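Local structure of light Chain (Clostridium botulinum, 6BVD) at the interface of chains A and B. The protein is the zinc metalloprotease domain of the mosaic botulinum neurotoxin type HA, cleaving, as its family does, a neuronal SNARE protein needed for neurotransmitter release. Coordinates in Å, arbitrary orientation; residue numbers count along the deposited sequence, not the author numbering. Chains: chain A/B, Light Chain.

The interface of chains A and B. Residues chain A 95, 382-384, 389; chain B 95, 382-384, 389.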
loop_
_atom_site.group_PDB
_atom_site.type_symbol
_atom_site.label_atom_id
_atom_site.label_comp_id
_atom_site.label_asym_id
_atom_site.label_seq_id
_atom_site.Cartn_x
_atom_site.Cartn_y
_atom_site.Cartn_z
ATOM N N LYS A 95 -6.432 3.621 4.875
ATOM C CA LYS A 95 -6.009 3.601 3.454
ATOM C C LYS A 95 -5.753 5.023 2.931
ATOM O O LYS A 95 -4.776 5.283 2.186
ATOM C CB LYS A 95 -7.063 2.881 2.608
ATOM C CG LYS A 95 -6.544 2.495 1.197
ATOM C CD LYS A 95 -7.513 1.576 0.477
ATOM C CE LYS A 95 -6.922 1.195 -0.898
ATOM N NZ LYS A 95 -7.629 -0.004 -1.348
ATOM N N LEU A 382 -11.903 0.045 -0.493
ATOM C CA LEU A 382 -10.989 -0.934 0.116
ATOM C C LEU A 382 -10.448 -1.978 -0.862
ATOM O O LEU A 382 -9.495 -2.668 -0.537
ATOM C CB LEU A 382 -11.694 -1.660 1.267
ATOM C CG LEU A 382 -11.911 -0.834 2.533
ATOM C CD1 LEU A 382 -12.804 -1.620 3.469
ATOM C CD2 LEU A 382 -10.576 -0.613 3.162
ATOM N N ASP A 383 -11.050 -2.080 -2.056
ATOM C CA ASP A 383 -10.666 -3.033 -3.099
ATOM C C ASP A 383 -9.534 -2.490 -3.992
ATOM O O ASP A 383 -9.751 -1.552 -4.776
ATOM C CB ASP A 383 -11.908 -3.372 -3.952
ATOM C CG ASP A 383 -11.686 -4.508 -4.952
ATOM O OD1 ASP A 383 -10.560 -4.760 -5.420
ATOM O OD2 ASP A 383 -12.693 -5.137 -5.327
ATOM N N ASP A 384 -8.351 -3.110 -3.911
ATOM C CA ASP A 384 -7.166 -2.601 -4.611
ATOM C C ASP A 384 -7.270 -2.719 -6.139
ATOM O O ASP A 384 -6.439 -2.148 -6.844
ATOM C CB ASP A 384 -5.899 -3.324 -4.115
ATOM C CG ASP A 384 -5.384 -2.741 -2.772
ATOM O OD1 ASP A 384 -5.295 -1.509 -2.648
ATOM O OD2 ASP A 384 -5.126 -3.517 -1.826
ATOM N N GLU A 389 -3.743 2.645 -2.616
ATOM C CA GLU A 389 -2.935 3.676 -1.918
ATOM C C GLU A 389 -2.062 4.515 -2.862
ATOM O O GLU A 389 -2.011 5.729 -2.749
ATOM C CB GLU A 389 -1.976 3.014 -0.888
ATOM C CG GLU A 389 -2.687 2.341 0.314
ATOM C CD GLU A 389 -3.126 0.899 0.080
ATOM O OE1 GLU A 389 -2.970 0.306 -1.036
ATOM O OE2 GLU A 389 -3.686 0.325 1.033
ATOM N N LYS B 95 -0.400 -6.838 -5.779
ATOM C CA LYS B 95 -0.449 -6.678 -4.313
ATOM C C LYS B 95 0.610 -7.542 -3.585
ATOM O O LYS B 95 1.227 -7.078 -2.630
ATOM C CB LYS B 95 -1.845 -6.999 -3.814
ATOM C CG LYS B 95 -2.081 -6.504 -2.360
ATOM C CD LYS B 95 -3.580 -6.533 -1.977
ATOM C CE LYS B 95 -3.797 -5.962 -0.570
ATOM N NZ LYS B 95 -5.213 -5.587 -0.358
ATOM N N LEU B 382 -7.784 -8.843 -2.200
ATOM C CA LEU B 382 -7.737 -7.445 -2.651
ATOM C C LEU B 382 -8.428 -6.461 -1.662
ATOM O O LEU B 382 -8.277 -5.267 -1.780
ATOM C CB LEU B 382 -8.396 -7.332 -4.029
ATOM C CG LEU B 382 -7.582 -7.938 -5.184
ATOM C CD1 LEU B 382 -8.492 -7.984 -6.426
ATOM C CD2 LEU B 382 -6.366 -7.089 -5.440
ATOM N N ASP B 383 -9.140 -6.986 -0.671
ATOM C CA ASP B 383 -9.847 -6.158 0.330
ATOM C C ASP B 383 -8.921 -5.768 1.492
ATOM O O ASP B 383 -8.497 -6.633 2.265
ATOM C CB ASP B 383 -11.044 -6.930 0.863
ATOM C CG ASP B 383 -11.972 -6.074 1.762
ATOM O OD1 ASP B 383 -11.531 -5.083 2.386
ATOM O OD2 ASP B 383 -13.147 -6.443 1.874
ATOM N N ASP B 384 -8.603 -4.489 1.615
ATOM C CA ASP B 384 -7.614 -4.050 2.608
ATOM C C ASP B 384 -8.124 -4.194 4.053
ATOM O O ASP B 384 -7.335 -4.026 4.974
ATOM C CB ASP B 384 -7.193 -2.594 2.368
ATOM C CG ASP B 384 -6.109 -2.434 1.257
ATOM O OD1 ASP B 384 -5.116 -3.174 1.255
ATOM O OD2 ASP B 384 -6.205 -1.497 0.439
ATOM N N GLU B 389 -1.020 -4.932 2.024
ATOM C CA GLU B 389 0.371 -4.994 1.566
ATOM C C GLU B 389 1.327 -5.039 2.784
ATOM O O GLU B 389 2.292 -5.820 2.824
ATOM C CB GLU B 389 0.706 -3.785 0.678
ATOM C CG GLU B 389 -0.102 -3.745 -0.658
ATOM C CD GLU B 389 -1.475 -3.021 -0.571
ATOM O OE1 GLU B 389 -1.895 -2.591 0.553
ATOM O OE2 GLU B 389 -2.144 -2.870 -1.648
#
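A:Asp384 and B:Asp384 face each other across a two-fold axis, side chains crossing at about a right angle with their carboxylate planes 76° apart. Each carboxylate is shared between the two lysines. A:Lys95, its chain extended from helix 83-100, points NZ nearly along the C-O axis of OD2 of B:Asp384, at 2.7 Å, and the same ammonium lies above the carboxylate plane of its own A:Asp384, 3.1 Å from OD1. The twin set, made by B:Lys95, closes a ring of salt bridges in which acid and base alternate. With CG of Asp384 anti to the carbonyl carbon (chi1 -80° in chain A), the carboxylate is turned toward this ring. A:Glu389, bent at chi2, comes tip to tip with B:Asp384, its OE2 3.2 Å from OD2, and the carboxylate of B:Glu389 is also close, OE1 of A:Glu389 to OE2 of B:Glu389 being 3.3 Å. Asp384 and Glu389 are ligands of a calcium ion, which, with the two lysines, probably offsets the repulsion among these acids and likely helps to join the chains. Beside the ring the loops pair as a short antiparallel bridge centred on Asp383: N of B:Asp384 donates to O of A:Leu382 at 3.0 Å, and the exchanged pair does likewise. Leu382 flanks this bridge, CD2 of A:Leu382 resting 4.0 Å from CB of B:Asp384, while its CB lies 3.6 Å from carboxylate OD1 of B:Asp383. Backbone pairing, leucine packing and the salt-bridge ring thus join two light chains through their calcium-binding loops, a pairing that may be confined to the crystal.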